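Long-range contact in Beta/gama crystallin family protein (Methanosarcina acetivorans, PDB 3HZ2), which binds calcium ions through a betagamma-crystallin domain built from two Greek key motifs: residues T44-G54 / N76-I84. Sequence-based numbering, arbitrary orientation.
Sequences TWRFYEYINYG and NSISSFRQI. With CA (calcium ion), chain F; CA (calcium ion), chain E.
Arg82 lays its guanidinium flat on the ring of Tyr53, the planes 12° apart, with CD over the ring centre and CZ off-centre at 4.1 Å from the centroid. Its chain runs extended from CG to NE, carrying the cation along the ring until NH2 gives a hydrogen bond, in the guanidinium plane, to Tyr48 OH (3.1 Å). Arg46, salt-bridged to Asp59 through NE, adds a long, weak bond from NH1 to that hydroxyl. Tyrosine suits both places, lending a pi face at one and a phenol acceptor at the other; a leucine in place of Arg82 would probably lose the cation-pi stack and leave Tyr48 OH with that weak donor. Beside Tyr53 CD2, Ser80 OG (chi1 63°, between backbone N and carbonyl carbon) donates to Tyr50 O (2.7 Å) and accepts from Tyr53 N (3.0 Å), apt for a short hydroxyl.

Tyr48, Ser80 and Arg82 rise from one face of antiparallel strands 45-48 and 80-83. On the other, Phe47 CD2 packs against Phe81 CB (3.4 Å), Ile78 CD1 reaches in from the preceding loop, and the Phe81 ring turns its edge to Trp45 and touches Val5 of strand 4-8.

At a classic beta bulge Ser79 and Ser80 both face Tyr48, and Ser79 N bonds Tyr48 O (2.9 Å). Glu49 O, Ser77 O and Ser79 OG, the last also hydrogen-bonded to Asn32, bind one calcium with Asp33 and two waters. Oxygen ligands suit this hard ion; coming from both segments, they probably make metal binding and strand pairing mutually supportive.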
ATOM      1  N   THR A  44      -8.292   4.892  -6.332  1.00 13.55           N
ATOM      2  CA  THR A  44      -7.045   4.412  -6.908  1.00 13.38           C
ATOM      3  C   THR A  44      -5.931   4.969  -6.038  1.00 11.43           C
ATOM      4  O   THR A  44      -5.931   6.154  -5.699  1.00 11.42           O
ATOM      5  CB  THR A  44      -6.853   4.900  -8.351  1.00 15.99           C
ATOM      6  OG1 THR A  44      -7.946   4.439  -9.157  1.00 19.17           O
ATOM      7  CG2 THR A  44      -5.554   4.359  -8.924  1.00 17.50           C
ATOM      8  N   TRP A  45      -4.992   4.111  -5.666  1.00  9.01           N
ATOM      9  CA  TRP A  45      -3.896   4.529  -4.809  1.00  9.25           C
ATOM     10  C   TRP A  45      -2.529   4.323  -5.439  1.00  9.51           C
ATOM     11  O   TRP A  45      -2.288   3.333  -6.132  1.00 10.86           O
ATOM     12  CB  TRP A  45      -3.951   3.775  -3.481  1.00  9.81           C
ATOM     13  CG  TRP A  45      -5.162   4.091  -2.653  1.00  9.65           C
ATOM     14  CD1 TRP A  45      -6.438   3.655  -2.861  1.00  9.27           C
ATOM     15  CD2 TRP A  45      -5.202   4.911  -1.484  1.00  9.20           C
ATOM     16  NE1 TRP A  45      -7.274   4.154  -1.887  1.00  8.23           N
ATOM     17  CE2 TRP A  45      -6.539   4.927  -1.029  1.00  9.16           C
ATOM     18  CE3 TRP A  45      -4.234   5.637  -0.772  1.00  8.61           C
ATOM     19  CZ2 TRP A  45      -6.934   5.640   0.109  1.00  9.61           C
ATOM     20  CZ3 TRP A  45      -4.626   6.346   0.357  1.00 10.23           C
ATOM     21  CH2 TRP A  45      -5.969   6.342   0.786  1.00  8.90           C
ATOM     22  N   ARG A  46      -1.636   5.268  -5.178  1.00  9.29           N
ATOM     23  CA  ARG A  46      -0.277   5.219  -5.692  1.00  9.67           C
ATOM     24  C   ARG A  46       0.690   4.889  -4.565  1.00  9.08           C
ATOM     25  O   ARG A  46       0.678   5.539  -3.517  1.00 10.38           O
ATOM     26  CB  ARG A  46       0.094   6.566  -6.312  1.00  9.58           C
ATOM     27  CG  ARG A  46       1.547   6.672  -6.724  1.00 10.90           C
ATOM     28  CD  ARG A  46       1.767   7.910  -7.574  1.00 11.42           C
ATOM     29  NE  ARG A  46       1.028   7.832  -8.829  1.00 13.74           N
ATOM     30  CZ  ARG A  46       1.080   8.758  -9.778  1.00 16.24           C
ATOM     31  NH1 ARG A  46       1.838   9.831  -9.605  1.00 16.73           N
ATOM     32  NH2 ARG A  46       0.388   8.608 -10.900  1.00 14.64           N
ATOM     33  N   PHE A  47       1.527   3.878  -4.785  1.00  9.12           N
ATOM     34  CA  PHE A  47       2.498   3.458  -3.787  1.00  8.21           C
ATOM     35  C   PHE A  47       3.910   3.805  -4.242  1.00  8.85           C
ATOM     36  O   PHE A  47       4.306   3.481  -5.357  1.00 10.81           O
ATOM     37  CB  PHE A  47       2.362   1.952  -3.531  1.00  9.22           C
ATOM     38  CG  PHE A  47       0.990   1.552  -3.068  1.00  9.21           C
ATOM     39  CD1 PHE A  47      -0.049   1.392  -3.981  1.00  8.84           C
ATOM     40  CD2 PHE A  47       0.717   1.409  -1.710  1.00  8.89           C
ATOM     41  CE1 PHE A  47      -1.345   1.097  -3.550  1.00  9.31           C
ATOM     42  CE2 PHE A  47      -0.573   1.116  -1.267  1.00  9.83           C
ATOM     43  CZ  PHE A  47      -1.606   0.961  -2.190  1.00  9.60           C
ATOM     44  N   TYR A  48       4.654   4.472  -3.365  1.00  9.45           N
ATOM     45  CA  TYR A  48       6.019   4.910  -3.649  1.00  8.56           C
ATOM     46  C   TYR A  48       7.053   4.089  -2.902  1.00  9.79           C
ATOM     47  O   TYR A  48       6.798   3.603  -1.800  1.00  9.93           O
ATOM     48  CB  TYR A  48       6.183   6.377  -3.255  1.00  8.45           C
ATOM     49  CG  TYR A  48       5.531   7.358  -4.199  1.00  9.50           C
ATOM     50  CD1 TYR A  48       6.228   7.864  -5.296  1.00  8.59           C
ATOM     51  CD2 TYR A  48       4.228   7.808  -3.980  1.00  9.12           C
ATOM     52  CE1 TYR A  48       5.644   8.805  -6.149  1.00  8.19           C
ATOM     53  CE2 TYR A  48       3.639   8.744  -4.826  1.00 10.73           C
ATOM     54  CZ  TYR A  48       4.353   9.239  -5.905  1.00  8.59           C
ATOM     55  OH  TYR A  48       3.776  10.182  -6.729  1.00 13.14           O
ATOM     56  N   GLU A  49       8.236   3.950  -3.488  1.00  9.06           N
ATOM     57  CA  GLU A  49       9.265   3.172  -2.829  1.00 10.67           C
ATOM     58  C   GLU A  49      10.004   3.959  -1.749  1.00  9.71           C
ATOM     59  O   GLU A  49      10.711   3.381  -0.953  1.00 10.25           O
ATOM     60  CB  GLU A  49      10.256   2.610  -3.855  1.00 12.58           C
ATOM     61  CG  GLU A  49      11.209   3.614  -4.449  1.00 15.54           C
ATOM     62  CD  GLU A  49      12.131   2.981  -5.473  1.00 14.88           C
ATOM     63  OE1 GLU A  49      12.733   1.931  -5.165  1.00 19.66           O
ATOM     64  OE2 GLU A  49      12.255   3.534  -6.581  1.00 17.76           O
ATOM     65  N   TYR A  50       9.847   5.275  -1.703  1.00 10.05           N
ATOM     66  CA  TYR A  50      10.542   6.054  -0.678  1.00 10.61           C
ATOM     67  C   TYR A  50       9.543   6.882   0.114  1.00 11.68           C
ATOM     68  O   TYR A  50       8.456   7.174  -0.379  1.00 11.53           O
ATOM     69  CB  TYR A  50      11.582   6.970  -1.331  1.00 13.94           C
ATOM     70  CG  TYR A  50      12.684   6.228  -2.060  1.00 15.97           C
ATOM     71  CD1 TYR A  50      13.325   6.799  -3.160  1.00 17.91           C
ATOM     72  CD2 TYR A  50      13.085   4.955  -1.653  1.00 17.33           C
ATOM     73  CE1 TYR A  50      14.333   6.120  -3.839  1.00 18.25           C
ATOM     74  CE2 TYR A  50      14.096   4.268  -2.325  1.00 18.70           C
ATOM     75  CZ  TYR A  50      14.713   4.857  -3.417  1.00 19.23           C
ATOM     76  OH  TYR A  50      15.703   4.179  -4.090  1.00 23.30           O
ATOM     77  N   ILE A  51       9.896   7.263   1.338  1.00 11.50           N
ATOM     78  CA  ILE A  51       8.973   8.066   2.133  1.00 12.92           C
ATOM     79  C   ILE A  51       8.763   9.399   1.425  1.00 12.31           C
ATOM     80  O   ILE A  51       9.519   9.759   0.519  1.00 11.03           O
ATOM     81  CB  ILE A  51       9.499   8.338   3.565  1.00 15.64           C
ATOM     82  CG1 ILE A  51      10.802   9.130   3.505  1.00 18.26           C
ATOM     83  CG2 ILE A  51       9.697   7.025   4.312  1.00 15.31           C
ATOM     84  CD1 ILE A  51      11.254   9.631   4.858  1.00 20.80           C
ATOM     85  N   ASN A  52       7.727  10.120   1.829  1.00 12.11           N
ATOM     86  CA  ASN A  52       7.417  11.411   1.232  1.00 12.21           C
ATOM     87  C   ASN A  52       7.255  11.339  -0.280  1.00 12.11           C
ATOM     88  O   ASN A  52       7.679  12.238  -1.006  1.00 11.41           O
ATOM     89  CB  ASN A  52       8.498  12.429   1.597  1.00 14.88           C
ATOM     90  CG  ASN A  52       8.530  12.719   3.079  1.00 16.91           C
ATOM     91  OD1 ASN A  52       7.490  12.950   3.690  1.00 17.54           O
ATOM     92  ND2 ASN A  52       9.724  12.717   3.666  1.00 17.42           N
ATOM     93  N   TYR A  53       6.652  10.248  -0.743  1.00 10.91           N
ATOM     94  CA  TYR A  53       6.379  10.039  -2.159  1.00  9.92           C
ATOM     95  C   TYR A  53       7.603  10.155  -3.064  1.00 10.92           C
ATOM     96  O   TYR A  53       7.579  10.841  -4.091  1.00  9.35           O
ATOM     97  CB  TYR A  53       5.281  11.013  -2.588  1.00 10.92           C
ATOM     98  CG  TYR A  53       4.164  11.067  -1.565  1.00 11.31           C
ATOM     99  CD1 TYR A  53       3.834  12.260  -0.921  1.00 12.67           C
ATOM    100  CD2 TYR A  53       3.493   9.904  -1.179  1.00 10.00           C
ATOM    101  CE1 TYR A  53       2.866  12.290   0.086  1.00 12.92           C
ATOM    102  CE2 TYR A  53       2.526   9.925  -0.173  1.00  8.36           C
ATOM    103  CZ  TYR A  53       2.220  11.120   0.455  1.00 10.09           C
ATOM    104  OH  TYR A  53       1.285  11.149   1.466  1.00 11.17           O
ATOM    105  N   GLY A  54       8.671   9.461  -2.683  1.00  9.65           N
ATOM    106  CA  GLY A  54       9.884   9.493  -3.477  1.00 10.24           C
ATOM    107  C   GLY A  54      10.135   8.193  -4.219  1.00 11.06           C
ATOM    108  O   GLY A  54       9.571   7.145  -3.877  1.00 12.44           O
ATOM    109  N   ASN A  76       8.280  -5.776   0.635  1.00  9.64           N
ATOM    110  CA  ASN A  76       8.891  -4.991   1.712  1.00  9.63           C
ATOM    111  C   ASN A  76       9.576  -3.723   1.227  1.00  9.20           C
ATOM    112  O   ASN A  76      10.639  -3.361   1.734  1.00  8.33           O
ATOM    113  CB  ASN A  76       9.922  -5.840   2.466  1.00  8.49           C
ATOM    114  CG  ASN A  76       9.311  -7.066   3.073  1.00  8.32           C
ATOM    115  OD1 ASN A  76       8.115  -7.097   3.294  1.00  5.99           O
ATOM    116  ND2 ASN A  76      10.122  -8.077   3.361  1.00  6.26           N
ATOM    117  N   SER A  77       8.969  -3.035   0.269  1.00  9.14           N
ATOM    118  CA  SER A  77       9.597  -1.837  -0.268  1.00 10.44           C
ATOM    119  C   SER A  77       8.750  -0.570  -0.249  1.00 10.46           C
ATOM    120  O   SER A  77       9.272   0.515  -0.447  1.00 10.39           O
ATOM    121  CB  SER A  77      10.053  -2.098  -1.699  1.00 12.62           C
ATOM    122  OG  SER A  77       8.932  -2.293  -2.541  1.00 17.92           O
ATOM    123  N   ILE A  78       7.447  -0.693  -0.042  1.00  8.93           N
ATOM    124  CA  ILE A  78       6.603   0.499  -0.020  1.00  9.39           C
ATOM    125  C   ILE A  78       6.960   1.373   1.179  1.00  8.85           C
ATOM    126  O   ILE A  78       7.122   0.873   2.290  1.00 10.64           O
ATOM    127  CB  ILE A  78       5.109   0.115   0.036  1.00  9.55           C
ATOM    128  CG1 ILE A  78       4.721  -0.588  -1.269  1.00  9.48           C
ATOM    129  CG2 ILE A  78       4.250   1.361   0.279  1.00  9.44           C
ATOM    130  CD1 ILE A  78       3.332  -1.175  -1.271  1.00 11.40           C
ATOM    131  N   SER A  79       7.096   2.679   0.953  1.00  9.62           N
ATOM    132  CA  SER A  79       7.436   3.598   2.036  1.00  8.28           C
ATOM    133  C   SER A  79       6.476   4.768   2.180  1.00  8.03           C
ATOM    134  O   SER A  79       6.580   5.551   3.120  1.00 10.01           O
ATOM    135  CB  SER A  79       8.861   4.120   1.862  1.00  9.94           C
ATOM    136  OG  SER A  79       9.786   3.093   2.151  1.00 10.63           O
ATOM    137  N   SER A  80       5.547   4.891   1.239  1.00  8.22           N
ATOM    138  CA  SER A  80       4.545   5.946   1.290  1.00  7.20           C
ATOM    139  C   SER A  80       3.504   5.685   0.219  1.00  7.48           C
ATOM    140  O   SER A  80       3.771   4.997  -0.763  1.00  7.81           O
ATOM    141  CB  SER A  80       5.176   7.336   1.086  1.00  5.12           C
ATOM    142  OG  SER A  80       5.772   7.467  -0.196  1.00  7.75           O
ATOM    143  N   PHE A  81       2.301   6.198   0.428  1.00  7.24           N
ATOM    144  CA  PHE A  81       1.246   6.025  -0.557  1.00  8.62           C
ATOM    145  C   PHE A  81       0.165   7.072  -0.375  1.00  9.30           C
ATOM    146  O   PHE A  81      -0.062   7.564   0.731  1.00 10.11           O
ATOM    147  CB  PHE A  81       0.664   4.594  -0.513  1.00  8.75           C
ATOM    148  CG  PHE A  81       0.115   4.172   0.829  1.00 10.33           C
ATOM    149  CD1 PHE A  81      -1.174   4.529   1.220  1.00  9.28           C
ATOM    150  CD2 PHE A  81       0.876   3.382   1.684  1.00  8.93           C
ATOM    151  CE1 PHE A  81      -1.695   4.102   2.441  1.00 10.51           C
ATOM    152  CE2 PHE A  81       0.367   2.950   2.907  1.00 11.15           C
ATOM    153  CZ  PHE A  81      -0.920   3.310   3.286  1.00 10.81           C
ATOM    154  N   ARG A  82      -0.478   7.433  -1.479  1.00 10.14           N
ATOM    155  CA  ARG A  82      -1.529   8.432  -1.445  1.00 12.23           C
ATOM    156  C   ARG A  82      -2.553   8.192  -2.534  1.00 13.22           C
ATOM    157  O   ARG A  82      -2.311   7.456  -3.495  1.00 12.59           O
ATOM    158  CB  ARG A  82      -0.936   9.834  -1.603  1.00 12.66           C
ATOM    159  CG  ARG A  82      -0.175  10.050  -2.900  1.00 15.18           C
ATOM    160  CD  ARG A  82       0.377  11.466  -2.963  1.00 19.65           C
ATOM    161  NE  ARG A  82       1.371  11.629  -4.021  1.00 22.28           N
ATOM    162  CZ  ARG A  82       2.108  12.725  -4.189  1.00 23.39           C
ATOM    163  NH1 ARG A  82       1.959  13.758  -3.368  1.00 23.58           N
ATOM    164  NH2 ARG A  82       3.000  12.786  -5.171  1.00 20.51           N
ATOM    165  N   GLN A  83      -3.703   8.831  -2.372  1.00 15.16           N
ATOM    166  CA  GLN A  83      -4.797   8.711  -3.316  1.00 16.76           C
ATOM    167  C   GLN A  83      -4.513   9.538  -4.567  1.00 17.29           C
ATOM    168  O   GLN A  83      -3.880  10.593  -4.495  1.00 16.69           O
ATOM    169  CB  GLN A  83      -6.081   9.209  -2.655  1.00 17.41           C
ATOM    170  CG  GLN A  83      -7.354   8.785  -3.352  1.00 20.73           C
ATOM    171  CD  GLN A  83      -8.564   9.512  -2.804  1.00 21.71           C
ATOM    172  OE1 GLN A  83      -8.666   9.750  -1.596  1.00 19.90           O
ATOM    173  NE2 GLN A  83      -9.494   9.862  -3.686  1.00 21.88           N
ATOM    174  N   ILE A  84      -4.975   9.055  -5.717  1.00 18.27           N
ATOM    175  CA  ILE A  84      -4.786   9.776  -6.971  1.00 19.74           C
ATOM    176  C   ILE A  84      -6.043   9.709  -7.831  1.00 21.40           C
ATOM    177  O   ILE A  84      -6.971   8.958  -7.460  1.00 21.53           O
ATOM    178  CB  ILE A  84      -3.602   9.215  -7.786  1.00 19.29           C
ATOM    179  CG1 ILE A  84      -3.807   7.723  -8.053  1.00 19.42           C
ATOM    180  CG2 ILE A  84      -2.297   9.471  -7.044  1.00 20.94           C
ATOM    181  CD1 ILE A  84      -2.737   7.114  -8.939  1.00 20.65           C
ATOM    182  OXT ILE A  84      -6.079  10.406  -8.868  1.00 22.49           O
TER
HETATM  183 CA    CA F 102      11.261   1.601   0.617  1.00 14.17          CA
HETATM  184 CA    CA E 101       6.419  -8.206   4.589  1.00  9.26          CA
HETATM  185  O   HOH W   1      -8.803   7.849  -5.961  1.00 20.72           O
HETATM  186  O   HOH W   2       7.514 -10.237   3.224  1.00 13.92           O
HETATM  187  O   HOH W   3       7.918  -7.572   6.583  1.00  8.33           O
HETATM  188  O   HOH W   4       6.300 -10.406   6.116  1.00 16.06           O
HETATM  189  O   HOH W   5      13.185  -0.195  -0.226  1.00 41.42           O
HETATM  190  O   HOH W   6      13.256   3.139   1.795  1.00 21.95           O